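Local coordinates for protein-tyrosine-phosphatase PTP1 (Arabidopsis thaliana, PDB 6KRW) that removes phosphate from phosphotyrosine in proteins, MAP kinases such as MPK6 among its targets, and so tempers plant defence signalling, at residues Cys129-Leu135 against Leu230-His236; Val216-Leu220 against Tyr247-His251. One frame throughout, in Å; residues are numbered along the deposited sequence. Where two conformers were deposited one is given.

Contact 1: Cys129-Leu135 against Leu230-His236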
loop_
_atom_site.group_PDB
_atom_site.type_symbol
_atom_site.label_atom_id
_atom_site.label_comp_id
_atom_site.label_asym_id
_atom_site.label_seq_id
_atom_site.Cartn_x
_atom_site.Cartn_y
_atom_site.Cartn_z
ATOM N N CYS A 129 -5.791 11.187 4.139
ATOM C CA CYS A 129 -5.666 9.707 4.141
ATOM C C CYS A 129 -6.117 9.174 5.490
ATOM O O CYS A 129 -5.559 9.584 6.484
ATOM C CB CYS A 129 -4.230 9.273 3.904
ATOM S SG CYS A 129 -3.603 9.836 2.300
ATOM N N PRO A 130 -7.133 8.291 5.560
ATOM C CA PRO A 130 -7.600 7.800 6.860
ATOM C C PRO A 130 -6.739 6.687 7.480
ATOM O O PRO A 130 -6.870 6.436 8.698
ATOM C CB PRO A 130 -9.001 7.283 6.524
ATOM C CG PRO A 130 -8.890 6.826 5.093
ATOM C CD PRO A 130 -8.021 7.892 4.455
ATOM N N ILE A 131 -5.902 6.039 6.666
ATOM C CA ILE A 131 -5.185 4.784 7.038
ATOM C C ILE A 131 -3.764 4.894 6.520
ATOM O O ILE A 131 -3.586 5.270 5.358
ATOM C CB ILE A 131 -5.871 3.541 6.432
ATOM C CG1 ILE A 131 -7.330 3.413 6.883
ATOM C CG2 ILE A 131 -5.067 2.271 6.701
ATOM C CD1 ILE A 131 -7.538 3.139 8.312
ATOM N N ILE A 132 -2.815 4.417 7.287
ATOM C CA ILE A 132 -1.447 4.071 6.866
ATOM C C ILE A 132 -1.200 2.600 7.155
ATOM O O ILE A 132 -1.336 2.184 8.307
ATOM C CB ILE A 132 -0.398 4.946 7.538
ATOM C CG1 ILE A 132 -0.609 6.424 7.238
ATOM C CG2 ILE A 132 0.981 4.484 7.163
ATOM C CD1 ILE A 132 0.167 7.359 8.163
ATOM N N VAL A 133 -0.838 1.851 6.141
ATOM C CA VAL A 133 -0.402 0.447 6.206
ATOM C C VAL A 133 1.097 0.431 6.045
ATOM O O VAL A 133 1.614 0.781 4.956
ATOM C CB VAL A 133 -1.120 -0.464 5.212
ATOM C CG1 VAL A 133 -0.629 -1.883 5.302
ATOM C CG2 VAL A 133 -2.623 -0.360 5.346
ATOM N N MET A 134 1.777 0.002 7.099
ATOM C CA MET A 134 3.245 -0.058 7.121
ATOM C C MET A 134 3.680 -1.518 7.156
ATOM O O MET A 134 3.362 -2.202 8.156
ATOM C CB MET A 134 3.750 0.662 8.366
ATOM C CG MET A 134 5.233 0.637 8.496
ATOM S SD MET A 134 5.755 1.660 9.850
ATOM C CE MET A 134 7.514 1.443 9.670
ATOM N N LEU A 135 4.436 -2.000 6.171
ATOM C CA LEU A 135 4.749 -3.438 5.984
ATOM C C LEU A 135 6.241 -3.684 6.156
ATOM O O LEU A 135 6.757 -4.608 5.570
ATOM C CB LEU A 135 4.275 -3.859 4.587
ATOM C CG LEU A 135 2.793 -3.643 4.342
ATOM C CD1 LEU A 135 2.479 -3.848 2.843
ATOM C CD2 LEU A 135 1.931 -4.542 5.206
ATOM N N LEU A 230 -13.475 8.137 2.012
ATOM C CA LEU A 230 -12.795 8.893 3.107
ATOM C C LEU A 230 -11.431 9.385 2.622
ATOM O O LEU A 230 -10.928 10.383 3.156
ATOM C CB LEU A 230 -12.589 7.994 4.325
ATOM C CG LEU A 230 -13.464 8.230 5.540
ATOM C CD1 LEU A 230 -14.932 8.093 5.179
ATOM C CD2 LEU A 230 -13.042 7.235 6.611
ATOM N N GLY A 231 -10.831 8.667 1.681
ATOM C CA GLY A 231 -9.554 9.105 1.102
ATOM C C GLY A 231 -8.674 7.915 0.773
ATOM O O GLY A 231 -9.017 6.772 1.066
ATOM N N PRO A 232 -7.539 8.152 0.089
ATOM C CA PRO A 232 -6.624 7.081 -0.260
ATOM C C PRO A 232 -6.038 6.402 0.987
ATOM O O PRO A 232 -5.785 7.045 1.973
ATOM C CB PRO A 232 -5.517 7.760 -1.086
ATOM C CG PRO A 232 -6.078 9.111 -1.462
ATOM C CD PRO A 232 -7.052 9.466 -0.345
ATOM N N ILE A 233 -5.830 5.099 0.877
ATOM C CA ILE A 233 -5.082 4.308 1.893
ATOM C C ILE A 233 -3.604 4.383 1.554
ATOM O O ILE A 233 -3.215 3.963 0.462
ATOM C CB ILE A 233 -5.565 2.854 1.927
ATOM C CG1 ILE A 233 -7.014 2.783 2.396
ATOM C CG2 ILE A 233 -4.628 1.988 2.751
ATOM C CD1 ILE A 233 -7.627 1.435 2.224
ATOM N N ILE A 234 -2.808 4.925 2.456
ATOM C CA ILE A 234 -1.347 4.893 2.296
ATOM C C ILE A 234 -0.858 3.484 2.537
ATOM O O ILE A 234 -1.212 2.902 3.553
ATOM C CB ILE A 234 -0.658 5.943 3.168
ATOM C CG1 ILE A 234 -0.974 7.348 2.664
ATOM C CG2 ILE A 234 0.827 5.698 3.202
ATOM C CD1 ILE A 234 -0.569 8.447 3.632
ATOM N N VAL A 235 -0.047 2.962 1.650
ATOM C CA VAL A 235 0.632 1.660 1.832
ATOM C C VAL A 235 2.099 1.866 1.585
ATOM O O VAL A 235 2.461 2.453 0.540
ATOM C CB VAL A 235 0.065 0.520 0.987
ATOM C CG1 VAL A 235 0.711 -0.797 1.347
ATOM C CG2 VAL A 235 -1.443 0.429 1.058
ATOM N N HIS A 236 2.947 1.468 2.532
ATOM C CA HIS A 236 4.391 1.647 2.316
ATOM C C HIS A 236 5.162 0.494 2.942
ATOM O O HIS A 236 4.692 -0.106 3.933
ATOM C CB HIS A 236 4.881 2.997 2.820
ATOM C CG HIS A 236 5.124 3.090 4.299
ATOM N ND1 HIS A 236 6.342 2.749 4.820
ATOM C CD2 HIS A 236 4.378 3.604 5.280
ATOM C CE1 HIS A 236 6.309 2.960 6.152
ATOM N NE2 HIS A 236 5.091 3.474 6.470
#

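Contact 2: Val216-Leu220 against Tyr247-His251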
loop_
_atom_site.group_PDB
_atom_site.type_symbol
_atom_site.label_atom_id
_atom_site.label_comp_id
_atom_site.label_asym_id
_atom_site.label_seq_id
_atom_site.Cartn_x
_atom_site.Cartn_y
_atom_site.Cartn_z
ATOM N N VAL A 216 -1.666 -10.603 7.284
ATOM C CA VAL A 216 -1.977 -9.714 6.127
ATOM C C VAL A 216 -3.490 -9.681 5.886
ATOM O O VAL A 216 -4.052 -8.587 5.650
ATOM C CB VAL A 216 -1.188 -10.181 4.903
ATOM C CG1 VAL A 216 -1.671 -9.422 3.678
ATOM C CG2 VAL A 216 0.285 -9.934 5.081
ATOM N N ARG A 217 -4.166 -10.815 5.997
ATOM C CA ARG A 217 -5.637 -10.823 5.823
ATOM C C ARG A 217 -6.322 -10.068 6.966
ATOM O O ARG A 217 -7.374 -9.473 6.719
ATOM C CB ARG A 217 -6.136 -12.255 5.640
ATOM C CG ARG A 217 -5.764 -12.819 4.279
ATOM C CD ARG A 217 -6.356 -14.181 4.004
ATOM N NE ARG A 217 -6.046 -15.153 5.030
ATOM C CZ ARG A 217 -6.890 -15.601 5.947
ATOM N NH1 ARG A 217 -8.132 -15.146 6.005
ATOM N NH2 ARG A 217 -6.488 -16.518 6.803
ATOM N N GLU A 218 -5.767 -10.078 8.181
ATOM C CA GLU A 218 -6.390 -9.271 9.251
ATOM C C GLU A 218 -6.340 -7.780 8.890
ATOM O O GLU A 218 -7.298 -7.061 9.202
ATOM C CB GLU A 218 -5.717 -9.569 10.587
ATOM C CG GLU A 218 -6.410 -8.846 11.716
ATOM C CD GLU A 218 -5.896 -9.166 13.109
ATOM O OE1 GLU A 218 -5.530 -10.318 13.361
ATOM O OE2 GLU A 218 -5.740 -8.215 13.832
ATOM N N ILE A 219 -5.260 -7.319 8.262
ATOM C CA ILE A 219 -5.221 -5.892 7.823
ATOM C C ILE A 219 -6.417 -5.641 6.899
ATOM O O ILE A 219 -7.158 -4.682 7.115
ATOM C CB ILE A 219 -3.900 -5.568 7.119
ATOM C CG1 ILE A 219 -2.683 -5.812 8.010
ATOM C CG2 ILE A 219 -3.933 -4.144 6.553
ATOM C CD1 ILE A 219 -1.357 -5.671 7.308
ATOM N N LEU A 220 -6.630 -6.517 5.921
ATOM C CA LEU A 220 -7.761 -6.309 4.986
ATOM C C LEU A 220 -9.090 -6.367 5.738
ATOM O O LEU A 220 -9.976 -5.528 5.487
ATOM C CB LEU A 220 -7.694 -7.368 3.879
ATOM C CG LEU A 220 -8.894 -7.407 2.937
ATOM C CD1 LEU A 220 -9.085 -6.049 2.254
ATOM C CD2 LEU A 220 -8.716 -8.504 1.893
ATOM N N TYR A 247 0.428 -6.331 -0.992
ATOM C CA TYR A 247 -0.744 -5.996 -0.150
ATOM C C TYR A 247 -1.838 -5.356 -1.023
ATOM O O TYR A 247 -3.008 -5.737 -0.960
ATOM C CB TYR A 247 -0.401 -5.087 1.040
ATOM C CG TYR A 247 -1.676 -4.791 1.764
ATOM C CD1 TYR A 247 -2.223 -5.735 2.640
ATOM C CD2 TYR A 247 -2.396 -3.647 1.506
ATOM C CE1 TYR A 247 -3.478 -5.533 3.164
ATOM C CE2 TYR A 247 -3.653 -3.436 2.031
ATOM C CZ TYR A 247 -4.178 -4.385 2.881
ATOM O OH TYR A 247 -5.433 -4.197 3.292
ATOM N N CYS A 248 -1.462 -4.359 -1.813
ATOM C CA CYS A 248 -2.465 -3.653 -2.668
ATOM C C CYS A 248 -3.179 -4.672 -3.579
ATOM O O CYS A 248 -4.375 -4.557 -3.773
ATOM C CB CYS A 248 -1.797 -2.563 -3.492
ATOM S SG CYS A 248 -1.244 -1.153 -2.510
ATOM N N ALA A 249 -2.451 -5.635 -4.144
ATOM C CA ALA A 249 -3.059 -6.620 -5.060
ATOM C C ALA A 249 -4.114 -7.439 -4.325
ATOM O O ALA A 249 -5.189 -7.735 -4.871
ATOM C CB ALA A 249 -2.022 -7.479 -5.715
ATOM N N ILE A 250 -3.810 -7.856 -3.091
ATOM C CA ILE A 250 -4.790 -8.686 -2.332
ATOM C C ILE A 250 -6.026 -7.841 -2.021
ATOM O O ILE A 250 -7.170 -8.282 -2.280
ATOM C CB ILE A 250 -4.116 -9.240 -1.065
ATOM C CG1 ILE A 250 -2.935 -10.153 -1.410
ATOM C CG2 ILE A 250 -5.156 -9.918 -0.160
ATOM C CD1 ILE A 250 -1.945 -10.374 -0.243
ATOM N N HIS A 251 -5.815 -6.658 -1.474
ATOM C CA HIS A 251 -6.919 -5.757 -1.073
ATOM C C HIS A 251 -7.778 -5.393 -2.284
ATOM O O HIS A 251 -9.011 -5.509 -2.247
ATOM C CB HIS A 251 -6.288 -4.551 -0.391
ATOM C CG HIS A 251 -7.218 -3.530 0.139
ATOM N ND1 HIS A 251 -7.083 -3.046 1.421
ATOM C CD2 HIS A 251 -8.259 -2.863 -0.403
ATOM C CE1 HIS A 251 -7.988 -2.105 1.627
ATOM N NE2 HIS A 251 -8.736 -1.993 0.541
#

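Contact 1: Cys129-Leu135 against Leu230-His236
Val-133 and Ile-234 sit at the heart of a parallel pairing between strands 131-134 and 233-236. Four backbone hydrogen bonds zigzag between the strands: Ile-234 N to Ile-131 O, Val-133 N to Ile-234 O (2.8 Å, 169° at the hydrogen), His-236 N to Val-133 O (2.9 Å), and Leu-135 N to His-236 O.

Isoleucines and valines, whose branched CB suits the extended backbone, line both faces; Met-134 and His-236 continue the face of Ile-132 and Ile-234. On the other, Ile-233 CG2 rests 4.0 Å from Val-133 CG2. Leu-135 CD1, just past strand 131-134, reaches Val-235 CG1 at 3.8 Å; Cys-129 SG, shortly before it, meets Ile-234 CD1 at 3.6 Å. Gly-231 (phi 145°) has a backbone that calls for glycine and lets Pro-130 CD pack close. The buried Pro-232 O lacks a conventional hydrogen-bond partner, but Cys-129 CA approaches it at 3.4 Å in a CA-H...O contact.

His-236 holds CG between backbone N and carbonyl carbon (chi1 80°), bringing the ring across to Met-134. Met-134 CA lies over one face, 4.3 Å from the centroid, as a CH-pi contact; its extended side chain crosses one end of the ring, CG 3.5 Å from His-236 CE1. Ile-132 CG2 meets the edge, and His-236 NE2 hydrogen-bonds to Tyr-150 OH.

Such parallel central strands characterise the classical tyrosine phosphatase fold, where 233-236 runs into the phosphate-binding loop beginning with the nucleophile Cys-237.

Contact 2: Val216-Leu220 against Tyr247-His251
Helix 242-259, which follows the phosphate-binding loop of the phosphatase domain, packs here against helix 214-223, bringing Val-216, Ile-219 and Leu-220 against Tyr-247, Ile-250 and His-251. The axes of the two short segments approach to 10.4 Å and cross at -55°, a spacing that leaves room for large side chains between them.

Tyr-247 spans much of this gap. With CG anti to the backbone N (chi1 178°), its ring reaches helix 214-223, where Val-216 CG1 comes in at the ring edge, 3.9 Å from CD1 of Tyr-247. Ile-219 CG2 approaches the far end of the ring obliquely, 3.7 Å from Tyr-247 CZ. The phenol oxygen is buried among carbons of Ile-219 and Leu-220, yet it has a hydrogen-bond partner in its own helix: Tyr-247 OH and His-251 ND1 are 2.7 Å apart, nearly straight. That bond helps fix the imidazole, over one face of which Leu-220 CD1 lies in a CH-pi contact, 3.9 Å from the ring centroid. Ile-250, whose CD1 is 4.0 Å from Val-216 CG1, adds branched apolar bulk.

His-251 NE2 hydrogen-bonds to Ser-104 OG. Helix 285-303 packs on Val-216 and Ile-250, while Tyr-247 touches Leu-135, just past strand 131-134, and His-251 touches Ile-233 of strand 233-236.

How the contacts relate
The centres of contacts 1 and 2 lie about 12 Å apart, one within the central mixed sheet and the other in the helical layer against it. Along the chain their segments alternate: strand 131-134, helix 214-223, strand 233-236, then helix 242-259. The two layers meet directly, with Ile-233 CD1 3.6 Å from His-251 CE1, Leu-135 CD1 the same distance from Tyr-247 CB, and Val-235 CG2 near Cys-248 SG. Between strand 233-236 and helix 242-259 runs the loop Cys-237 to Arg-243, which carries the catalytic cysteine and probably binds the substrate phosphate. Contact 1 therefore holds the strand entering this loop, and contact 2 packs the helix leaving it.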